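Glycerol dehydratase (Clostridium butyricum, PDB 1R9D) probably dehydrates glycerol to 3-hydroxypropionaldehyde without vitamin B12, as a glycyl-radical lyase of the pyruvate formate-lyase-like family. Local coordinates at residues S642-V646 against S774-D778; E244-C249 against Y261-Q265; T460-G464 against T475-E479; M525-C529 against G539-Y543. All blocks are in the same frame, centred on the assembly; numbering follows the deposited sequence.

Interaction 1. Residues S642-V646 against S774-D778; sequences SSINV and SIQND
V646, in the first turn of helix 644-650, packs against S774, I775 and D778 of helix 773-781, a short helix close to the C terminus of this glycyl-radical fold. The contact therefore joins the pyruvate formate-lyase-like region to the chain that follows the predicted radical residue, G763. S643 also touches Y764, and its side chain is about 8 Å from a bound glycerol, so the packing lies beside the probable active site. The two methyls of V646 divide the work. CG1, anti to the backbone N (chi1 175°), lies against S774 CB at 3.9 Å. CG2 lies alongside the D778 side chain, 3.6 Å from its CB. At S643, I775 extends CD1 to within 3.8 Å of S643 CB, while S643 OG is occupied by K331 O and G334 N. S774 OG is hydrogen-bonded to D772 OD1. The polar part of the interface is formed by N645 and D778, which approach from opposite directions. R673 takes D778 OD2 in a salt bridge, which would help to keep the carboxylate ionised and fix its rotation. N645 ND2 also bonds L665 O, which helps to hold the amide in place. With the amide and carboxylate planes 50° apart, ND2 meets D778 OD1 at 3.0 Å (N-H...O 157°), close to the amide plane but from above the carboxylate.

Interaction 2. Residues E244-C249 against Y261-Q265; sequences EIAKIC and YEACQ
I248 drives its CD1 methyl onto the ring of Y261, 3.3 Å from the centroid and 14° off the ring normal. This is a CH-pi contact over the centre of one face, and a tight one, since CD1 comes to 3.2 Å from Y261 CG. The two side chains cross at about a right angle, so the methyl points down onto the ring. The other branch of I248 fills a different site: CG2 rests on the second helix itself, 3.9 Å from E262 CA and equally far from Q265 CB. I245 CG1 lies 3.7 Å from Y261 OH, and E244 CG approaches Y261 CE2 obliquely. C249 SG sits more loosely near Q265 CG. Outside this shell, polar ends set the aromatic and the glutamine in place. Y261, with CG anti to its backbone N (chi1 -160°), extends over I248 toward I245, and its OH is hydrogen-bonded to L71 O; Q265 NE2 bonds V73 O. E262 OE2 turns back to K251 and to the backbone N of K258 and S259, bracing the short link between the helices. Segments 244-249 and 261-265 of the consecutive helices 236-252 and 260-277 cross at -73°, with axes 10.2 Å apart. Helix 197-230 backs the first through A246 and C249, whereas helices 288-298 and 304-317 pack on the second through A263, C264 and Y261.

Interaction 3. Residues T460-G464 against T475-E479; sequences TINSG and TQNFE
S463, a non-glycine residue with left-handed backbone angles (phi 49°), pushes its hydroxyl in among the backbone carbonyls of T475 and Q476. OG lies 3.2 Å from T475 O, a probable hydrogen bond, and at the same distance from Q476 O. Its single proton has more than one acceptor within reach, and a water lies 2.7 Å from OG. This water also donates to I461 O and accepts from F478 N, so it bridges the two segments where they run roughly antiparallel (155°). The positive phi fits a Schellman motif that ends helix 453-461, with S463 as its C-prime residue. S463 N bonds T460 O, and G464 N bonds back to L459 O, the wider of the motif's two loops. One carbonyl of that turn, T460 O, takes a proton from a second water. The same water donates to Q476 O and accepts from T475 OG1 at 2.6 Å, giving one proton to each segment, while T475 OG1 is also bonded to NE2 of Q494 on helix 484-516. At I461 and F478 the contact turns apolar. The two side chains run alongside each other in the same direction, with I461 CG1 over one face of the ring and CG2 3.9 Å from F478 CD1. Helix 575-583 borders this pair, L582 touching I461 and P575 touching F478. F478 CB closes against the helix end, 3.4 Å from I461 O.

Interaction 4. Residues M525-C529 against G539-Y543; sequences MVDNC and GGAEY
N528 and E542 supply the polar side-chain contact between the type II turn V526-C529 and the approach to strand 543-551. The bond from N528 ND2 to E542 OE1 is short, 2.7 Å, yet weak, because it is bent to 130°. The amide and carboxylate planes stand 81° apart. A water accepts from the same ND2 at 3.1 Å and appears to donate to G540 O. Van der Waals packing is also close: G540 O lies 3.1 Å from N528 CB and 3.3 Å from D527 O, the latter an acceptor-acceptor approach with no proton between. Apolar contacts complete the join. C529 SG lies against the bare backbone of G540, 3.9 Å from its CA, where the absence of a side chain lets the sulfur come close. V526 CG1 looks toward A541 CB at 4.3 Å, and L536, from the loop between the two segments, touches V526, C529 and A541. Around the contact, D527 pairs its backbone with G440 and Y543 pairs with K441 and E443, tying both segments to the region of strand 442-443. With two carbonyl oxygens close together and one weak, bent amide-carboxylate bond at an exposed glutamate, the contact probably owes more to close packing than to its hydrogen bonding.

Overall arrangement
Followed from the N terminus, the four contacts come in series, and none nests within or crosses another. Interaction 2 closes first, across the short link between helices 236-252 and 260-277. Interaction 3 then closes the excursion between helix 453-461 and helix 484-516, at the far side of the chain's centre, about 65 Å from interaction 2 between centres. Interaction 4 closes a short loop containing helix 529-532, just before strand 543-551. These three are local. Interaction 1 is long-range: 127 residues separate its segments, and it brings the C-terminal helix 773-781 back to helix 644-650. Interactions 2 and 4 come nearest each other, about 12 Å between nearest atoms.

Interaction 1. Residues S642-V646 against S774-D778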
loop_
_atom_site.group_PDB
_atom_site.type_symbol
_atom_site.label_atom_id
_atom_site.label_comp_id
_atom_site.label_asym_id
_atom_site.label_seq_id
_atom_site.Cartn_x
_atom_site.Cartn_y
_atom_site.Cartn_z
ATOM N N SER A 642 26.493 7.315 20.266
ATOM C CA SER A 642 27.135 6.117 19.721
ATOM C C SER A 642 28.584 6.591 19.508
ATOM O O SER A 642 29.203 7.087 20.449
ATOM C CB SER A 642 26.503 5.696 18.396
ATOM O OG SER A 642 27.015 4.434 17.992
ATOM N N SER A 643 29.129 6.463 18.299
ATOM C CA SER A 643 30.496 6.939 18.058
ATOM C C SER A 643 30.516 8.108 17.071
ATOM O O SER A 643 31.582 8.528 16.618
ATOM C CB SER A 643 31.390 5.801 17.526
ATOM O OG SER A 643 30.951 5.301 16.268
ATOM N N ILE A 644 29.341 8.660 16.769
ATOM C CA ILE A 644 29.237 9.736 15.790
ATOM C C ILE A 644 29.763 11.113 16.193
ATOM O O ILE A 644 29.927 11.978 15.334
ATOM C CB ILE A 644 27.774 9.886 15.286
ATOM C CG1 ILE A 644 27.766 10.497 13.880
ATOM C CG2 ILE A 644 26.974 10.786 16.230
ATOM C CD1 ILE A 644 26.402 10.464 13.199
ATOM N N ASN A 645 30.039 11.328 17.476
ATOM C CA ASN A 645 30.546 12.635 17.900
ATOM C C ASN A 645 31.890 12.958 17.240
ATOM O O ASN A 645 32.223 14.123 17.029
ATOM C CB ASN A 645 30.664 12.707 19.428
ATOM C CG ASN A 645 31.608 11.670 19.998
ATOM O OD1 ASN A 645 31.372 10.466 19.891
ATOM N ND2 ASN A 645 32.685 12.136 20.619
ATOM N N VAL A 646 32.660 11.925 16.911
ATOM C CA VAL A 646 33.947 12.127 16.253
ATOM C C VAL A 646 33.684 12.517 14.799
ATOM O O VAL A 646 34.195 13.525 14.320
ATOM C CB VAL A 646 34.810 10.849 16.310
ATOM C CG1 VAL A 646 36.097 11.044 15.511
ATOM C CG2 VAL A 646 35.140 10.519 17.764
ATOM N N SER A 774 40.573 7.085 15.164
ATOM C CA SER A 774 39.917 8.343 15.511
ATOM C C SER A 774 39.041 8.189 16.752
ATOM O O SER A 774 38.951 9.100 17.575
ATOM C CB SER A 774 39.071 8.843 14.338
ATOM O OG SER A 774 38.032 7.928 14.025
ATOM N N ILE A 775 38.400 7.033 16.880
ATOM C CA ILE A 775 37.537 6.755 18.019
ATOM C C ILE A 775 38.396 6.345 19.211
ATOM O O ILE A 775 38.098 6.699 20.351
ATOM C CB ILE A 775 36.524 5.643 17.670
ATOM C CG1 ILE A 775 35.631 6.126 16.522
ATOM C CG2 ILE A 775 35.692 5.269 18.895
ATOM C CD1 ILE A 775 34.775 5.035 15.895
ATOM N N GLN A 776 39.469 5.603 18.949
ATOM C CA GLN A 776 40.364 5.192 20.027
ATOM C C GLN A 776 40.937 6.439 20.694
ATOM O O GLN A 776 40.980 6.534 21.922
ATOM C CB GLN A 776 41.528 4.358 19.493
ATOM C CG GLN A 776 41.154 3.026 18.879
ATOM C CD GLN A 776 42.387 2.235 18.485
ATOM O OE1 GLN A 776 43.397 2.814 18.086
ATOM N NE2 GLN A 776 42.309 0.912 18.585
ATOM N N ASN A 777 41.373 7.392 19.874
ATOM C CA ASN A 777 41.956 8.629 20.386
ATOM C C ASN A 777 40.956 9.493 21.145
ATOM O O ASN A 777 41.323 10.164 22.104
ATOM C CB ASN A 777 42.575 9.444 19.247
ATOM C CG ASN A 777 43.815 8.784 18.668
ATOM O OD1 ASN A 777 44.447 7.954 19.322
ATOM N ND2 ASN A 777 44.176 9.161 17.446
ATOM N N ASP A 778 39.698 9.490 20.717
ATOM C CA ASP A 778 38.687 10.285 21.404
ATOM C C ASP A 778 38.502 9.735 22.817
ATOM O O ASP A 778 38.390 10.496 23.778
ATOM C CB ASP A 778 37.354 10.243 20.646
ATOM C CG ASP A 778 36.316 11.192 21.236
ATOM O OD1 ASP A 778 35.177 10.748 21.501
ATOM O OD2 ASP A 778 36.640 12.384 21.426
#

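Interaction 2. Residues E244-C249 against Y261-Q265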
loop_
_atom_site.group_PDB
_atom_site.type_symbol
_atom_site.label_atom_id
_atom_site.label_comp_id
_atom_site.label_asym_id
_atom_site.label_seq_id
_atom_site.Cartn_x
_atom_site.Cartn_y
_atom_site.Cartn_z
ATOM N N GLU A 244 21.597 -34.494 24.125
ATOM C CA GLU A 244 20.705 -33.722 24.977
ATOM C C GLU A 244 20.240 -32.481 24.217
ATOM O O GLU A 244 19.106 -32.034 24.375
ATOM C CB GLU A 244 21.409 -33.317 26.275
ATOM C CG GLU A 244 20.530 -32.495 27.208
ATOM C CD GLU A 244 19.314 -33.260 27.707
ATOM O OE1 GLU A 244 18.942 -34.281 27.086
ATOM O OE2 GLU A 244 18.718 -32.833 28.719
ATOM N N ILE A 245 21.125 -31.935 23.389
ATOM C CA ILE A 245 20.800 -30.764 22.582
ATOM C C ILE A 245 19.719 -31.160 21.580
ATOM O O ILE A 245 18.739 -30.443 21.387
ATOM C CB ILE A 245 22.048 -30.251 21.817
ATOM C CG1 ILE A 245 23.059 -29.670 22.808
ATOM C CG2 ILE A 245 21.646 -29.210 20.786
ATOM C CD1 ILE A 245 24.371 -29.260 22.174
ATOM N N ALA A 246 19.899 -32.315 20.948
ATOM C CA ALA A 246 18.923 -32.793 19.979
ATOM C C ALA A 246 17.564 -32.946 20.650
ATOM O O ALA A 246 16.530 -32.639 20.054
ATOM C CB ALA A 246 19.373 -34.125 19.394
ATOM N N LYS A 247 17.572 -33.415 21.893
ATOM C CA LYS A 247 16.339 -33.618 22.648
ATOM C C LYS A 247 15.645 -32.299 22.976
ATOM O O LYS A 247 14.432 -32.161 22.803
ATOM C CB LYS A 247 16.628 -34.364 23.953
ATOM C CG LYS A 247 15.398 -34.548 24.827
ATOM C CD LYS A 247 15.716 -35.286 26.117
ATOM C CE LYS A 247 14.457 -35.476 26.953
ATOM N NZ LYS A 247 14.713 -36.285 28.179
ATOM N N ILE A 248 16.419 -31.336 23.458
ATOM C CA ILE A 248 15.870 -30.035 23.816
ATOM C C ILE A 248 15.336 -29.287 22.602
ATOM O O ILE A 248 14.244 -28.719 22.653
ATOM C CB ILE A 248 16.930 -29.175 24.540
ATOM C CG1 ILE A 248 17.247 -29.807 25.896
ATOM C CG2 ILE A 248 16.419 -27.756 24.733
ATOM C CD1 ILE A 248 18.316 -29.094 26.668
ATOM N N CYS A 249 16.095 -29.289 21.511
ATOM C CA CYS A 249 15.661 -28.605 20.298
ATOM C C CYS A 249 14.366 -29.217 19.763
ATOM O O CYS A 249 13.487 -28.503 19.279
ATOM C CB CYS A 249 16.750 -28.668 19.222
ATOM S SG CYS A 249 18.192 -27.616 19.536
ATOM N N TYR A 261 17.390 -25.232 31.007
ATOM C CA TYR A 261 18.139 -25.451 29.773
ATOM C C TYR A 261 17.214 -25.174 28.585
ATOM O O TYR A 261 17.608 -24.525 27.617
ATOM C CB TYR A 261 18.651 -26.898 29.717
ATOM C CG TYR A 261 19.819 -27.160 28.773
ATOM C CD1 TYR A 261 20.070 -26.339 27.673
ATOM C CD2 TYR A 261 20.633 -28.281 28.952
ATOM C CE1 TYR A 261 21.098 -26.630 26.777
ATOM C CE2 TYR A 261 21.655 -28.581 28.064
ATOM C CZ TYR A 261 21.885 -27.758 26.980
ATOM O OH TYR A 261 22.887 -28.079 26.094
ATOM N N GLU A 262 15.983 -25.671 28.667
ATOM C CA GLU A 262 15.001 -25.469 27.605
ATOM C C GLU A 262 14.693 -23.983 27.422
ATOM O O GLU A 262 14.563 -23.507 26.297
ATOM C CB GLU A 262 13.708 -26.229 27.917
ATOM C CG GLU A 262 13.836 -27.745 27.777
ATOM C CD GLU A 262 12.614 -28.493 28.280
ATOM O OE1 GLU A 262 12.605 -29.744 28.190
ATOM O OE2 GLU A 262 11.666 -27.838 28.771
ATOM N N ALA A 263 14.578 -23.255 28.530
ATOM C CA ALA A 263 14.298 -21.821 28.467
ATOM C C ALA A 263 15.463 -21.084 27.801
ATOM O O ALA A 263 15.253 -20.209 26.960
ATOM C CB ALA A 263 14.053 -21.271 29.870
ATOM N N CYS A 264 16.693 -21.446 28.164
ATOM C CA CYS A 264 17.876 -20.811 27.578
ATOM C C CYS A 264 17.984 -21.053 26.077
ATOM O O CYS A 264 18.321 -20.147 25.311
ATOM C CB CYS A 264 19.158 -21.318 28.259
ATOM S SG CYS A 264 19.425 -20.701 29.938
ATOM N N GLN A 265 17.709 -22.282 25.648
ATOM C CA GLN A 265 17.800 -22.605 24.229
ATOM C C GLN A 265 16.687 -21.951 23.416
ATOM O O GLN A 265 16.931 -21.456 22.321
ATOM C CB GLN A 265 17.768 -24.120 24.015
ATOM C CG GLN A 265 17.875 -24.515 22.546
ATOM C CD GLN A 265 19.199 -24.110 21.923
ATOM O OE1 GLN A 265 20.234 -24.739 22.163
ATOM N NE2 GLN A 265 19.176 -23.055 21.121
#

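Interaction 3. Residues T460-G464 against T475-E479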
loop_
_atom_site.group_PDB
_atom_site.type_symbol
_atom_site.label_atom_id
_atom_site.label_comp_id
_atom_site.label_asym_id
_atom_site.label_seq_id
_atom_site.Cartn_x
_atom_site.Cartn_y
_atom_site.Cartn_z
ATOM N N THR A 460 23.990 29.615 12.902
ATOM C CA THR A 460 23.383 30.798 13.504
ATOM C C THR A 460 24.352 31.958 13.287
ATOM O O THR A 460 23.960 33.050 12.874
ATOM C CB THR A 460 23.152 30.613 15.020
ATOM O OG1 THR A 460 22.298 29.481 15.239
ATOM C CG2 THR A 460 22.491 31.851 15.610
ATOM N N ILE A 461 25.627 31.704 13.557
ATOM C CA ILE A 461 26.655 32.718 13.382
ATOM C C ILE A 461 26.796 33.110 11.912
ATOM O O ILE A 461 27.079 34.269 11.603
ATOM C CB ILE A 461 28.011 32.221 13.932
ATOM C CG1 ILE A 461 27.950 32.190 15.462
ATOM C CG2 ILE A 461 29.147 33.118 13.442
ATOM C CD1 ILE A 461 29.211 31.689 16.128
ATOM N N ASN A 462 26.583 32.156 11.008
ATOM C CA ASN A 462 26.692 32.434 9.577
ATOM C C ASN A 462 25.355 32.650 8.854
ATOM O O ASN A 462 25.289 32.584 7.629
ATOM C CB ASN A 462 27.486 31.321 8.881
ATOM C CG ASN A 462 28.942 31.277 9.330
ATOM O OD1 ASN A 462 29.572 32.317 9.522
ATOM N ND2 ASN A 462 29.484 30.072 9.480
ATOM N N SER A 463 24.296 32.916 9.615
ATOM C CA SER A 463 22.969 33.167 9.051
ATOM C C SER A 463 22.485 32.144 8.022
ATOM O O SER A 463 21.968 32.520 6.967
ATOM C CB SER A 463 22.917 34.562 8.416
ATOM O OG SER A 463 23.080 35.576 9.388
ATOM N N GLY A 464 22.651 30.860 8.326
ATOM C CA GLY A 464 22.200 29.817 7.420
ATOM C C GLY A 464 23.007 29.648 6.147
ATOM O O GLY A 464 22.616 28.880 5.265
ATOM N N THR A 475 18.479 33.923 8.631
ATOM C CA THR A 475 18.205 34.615 9.877
ATOM C C THR A 475 19.029 35.900 9.967
ATOM O O THR A 475 19.938 36.124 9.169
ATOM C CB THR A 475 18.519 33.709 11.082
ATOM O OG1 THR A 475 19.775 33.051 10.873
ATOM C CG2 THR A 475 17.418 32.661 11.257
ATOM N N GLN A 476 18.693 36.744 10.934
ATOM C CA GLN A 476 19.387 38.013 11.132
ATOM C C GLN A 476 20.913 37.892 11.097
ATOM O O GLN A 476 21.489 36.993 11.713
ATOM C CB GLN A 476 18.949 38.624 12.463
ATOM C CG GLN A 476 19.790 39.796 12.927
ATOM C CD GLN A 476 19.312 40.355 14.247
ATOM O OE1 GLN A 476 19.016 39.607 15.178
ATOM N NE2 GLN A 476 19.244 41.680 14.340
ATOM N N ASN A 477 21.560 38.801 10.372
ATOM C CA ASN A 477 23.019 38.807 10.278
ATOM C C ASN A 477 23.609 38.965 11.675
ATOM O O ASN A 477 23.238 39.877 12.414
ATOM C CB ASN A 477 23.497 39.961 9.394
ATOM C CG ASN A 477 23.016 39.839 7.962
ATOM O OD1 ASN A 477 23.300 38.851 7.283
ATOM N ND2 ASN A 477 22.284 40.846 7.493
ATOM N N PHE A 478 24.528 38.073 12.027
ATOM C CA PHE A 478 25.171 38.102 13.336
ATOM C C PHE A 478 25.837 39.455 13.614
ATOM O O PHE A 478 25.804 39.949 14.740
ATOM C CB PHE A 478 26.222 36.991 13.422
ATOM C CG PHE A 478 26.866 36.867 14.771
ATOM C CD1 PHE A 478 28.222 36.588 14.881
ATOM C CD2 PHE A 478 26.115 37.008 15.935
ATOM C CE1 PHE A 478 28.826 36.451 16.130
ATOM C CE2 PHE A 478 26.707 36.873 17.190
ATOM C CZ PHE A 478 28.065 36.594 17.287
ATOM N N GLU A 479 26.438 40.044 12.583
ATOM C CA GLU A 479 27.121 41.332 12.715
ATOM C C GLU A 479 26.205 42.452 13.182
ATOM O O GLU A 479 26.661 43.422 13.787
ATOM C CB GLU A 479 27.757 41.749 11.382
ATOM C CG GLU A 479 28.775 40.769 10.830
ATOM C CD GLU A 479 28.162 39.751 9.885
ATOM O OE1 GLU A 479 27.138 39.128 10.249
ATOM O OE2 GLU A 479 28.715 39.572 8.779
HETATM O O HOH W 1 21.587 34.263 12.368
HETATM O O HOH W 2 25.694 36.085 9.990
#

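Interaction 4. Residues M525-C529 against G539-Y543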
loop_
_atom_site.group_PDB
_atom_site.type_symbol
_atom_site.label_atom_id
_atom_site.label_comp_id
_atom_site.label_asym_id
_atom_site.label_seq_id
_atom_site.Cartn_x
_atom_site.Cartn_y
_atom_site.Cartn_z
ATOM N N MET A 525 5.211 -11.151 18.162
ATOM C CA MET A 525 5.658 -11.156 19.549
ATOM C C MET A 525 5.554 -9.811 20.272
ATOM O O MET A 525 6.176 -9.620 21.316
ATOM C CB MET A 525 7.097 -11.677 19.618
ATOM C CG MET A 525 7.234 -13.097 19.083
ATOM S SD MET A 525 8.930 -13.695 19.104
ATOM C CE MET A 525 9.595 -12.825 17.725
ATOM N N VAL A 526 4.769 -8.889 19.722
ATOM C CA VAL A 526 4.574 -7.575 20.342
ATOM C C VAL A 526 3.070 -7.292 20.385
ATOM O O VAL A 526 2.380 -7.382 19.372
ATOM C CB VAL A 526 5.296 -6.464 19.556
ATOM C CG1 VAL A 526 5.077 -5.111 20.248
ATOM C CG2 VAL A 526 6.784 -6.777 19.482
ATOM N N ASP A 527 2.581 -6.941 21.568
ATOM C CA ASP A 527 1.157 -6.714 21.792
ATOM C C ASP A 527 0.283 -5.875 20.890
ATOM O O ASP A 527 0.653 -4.805 20.411
ATOM C CB ASP A 527 0.926 -6.285 23.233
ATOM C CG ASP A 527 0.757 -7.467 24.154
ATOM O OD1 ASP A 527 0.596 -7.260 25.377
ATOM O OD2 ASP A 527 0.782 -8.612 23.641
ATOM N N ASN A 528 -0.919 -6.414 20.702
ATOM C CA ASN A 528 -1.966 -5.846 19.887
ATOM C C ASN A 528 -1.772 -6.149 18.405
ATOM O O ASN A 528 -2.733 -6.107 17.655
ATOM C CB ASN A 528 -2.092 -4.343 20.140
ATOM C CG ASN A 528 -2.390 -4.019 21.598
ATOM O OD1 ASN A 528 -2.368 -4.898 22.463
ATOM N ND2 ASN A 528 -2.660 -2.748 21.878
ATOM N N CYS A 529 -0.554 -6.484 17.974
ATOM C CA CYS A 529 -0.364 -6.787 16.554
ATOM C C CYS A 529 -1.305 -7.904 16.098
ATOM O O CYS A 529 -2.046 -7.731 15.134
ATOM C CB CYS A 529 1.088 -7.167 16.251
ATOM S SG CYS A 529 2.214 -5.730 16.200
ATOM N N GLY A 539 1.543 0.198 12.749
ATOM C CA GLY A 539 0.970 0.720 13.984
ATOM C C GLY A 539 0.326 -0.260 14.952
ATOM O O GLY A 539 -0.409 0.153 15.853
ATOM N N GLY A 540 0.592 -1.553 14.785
ATOM C CA GLY A 540 0.004 -2.540 15.678
ATOM C C GLY A 540 0.379 -2.465 17.154
ATOM O O GLY A 540 -0.400 -2.877 18.012
ATOM N N ALA A 541 1.561 -1.937 17.464
ATOM C CA ALA A 541 2.005 -1.852 18.852
ATOM C C ALA A 541 1.095 -0.988 19.721
ATOM O O ALA A 541 0.450 -0.060 19.236
ATOM C CB ALA A 541 3.439 -1.314 18.914
ATOM N N GLU A 542 1.042 -1.313 21.009
ATOM C CA GLU A 542 0.246 -0.551 21.974
ATOM C C GLU A 542 0.835 0.855 22.098
ATOM O O GLU A 542 0.104 1.847 22.165
ATOM C CB GLU A 542 0.286 -1.248 23.341
ATOM C CG GLU A 542 -0.254 -0.426 24.525
ATOM C CD GLU A 542 -1.731 -0.078 24.402
ATOM O OE1 GLU A 542 -2.468 -0.829 23.724
ATOM O OE2 GLU A 542 -2.158 0.939 25.004
ATOM N N TYR A 543 2.164 0.927 22.124
ATOM C CA TYR A 543 2.880 2.196 22.246
ATOM C C TYR A 543 3.721 2.456 20.995
ATOM O O TYR A 543 4.426 1.567 20.526
ATOM C CB TYR A 543 3.799 2.162 23.478
ATOM C CG TYR A 543 3.073 1.942 24.790
ATOM C CD1 TYR A 543 3.304 0.801 25.562
ATOM C CD2 TYR A 543 2.155 2.877 25.257
ATOM C CE1 TYR A 543 2.632 0.598 26.779
ATOM C CE2 TYR A 543 1.478 2.685 26.464
ATOM C CZ TYR A 543 1.719 1.550 27.219
ATOM O OH TYR A 543 1.044 1.378 28.413
HETATM O O HOH W 3 -2.560 -1.179 19.198
#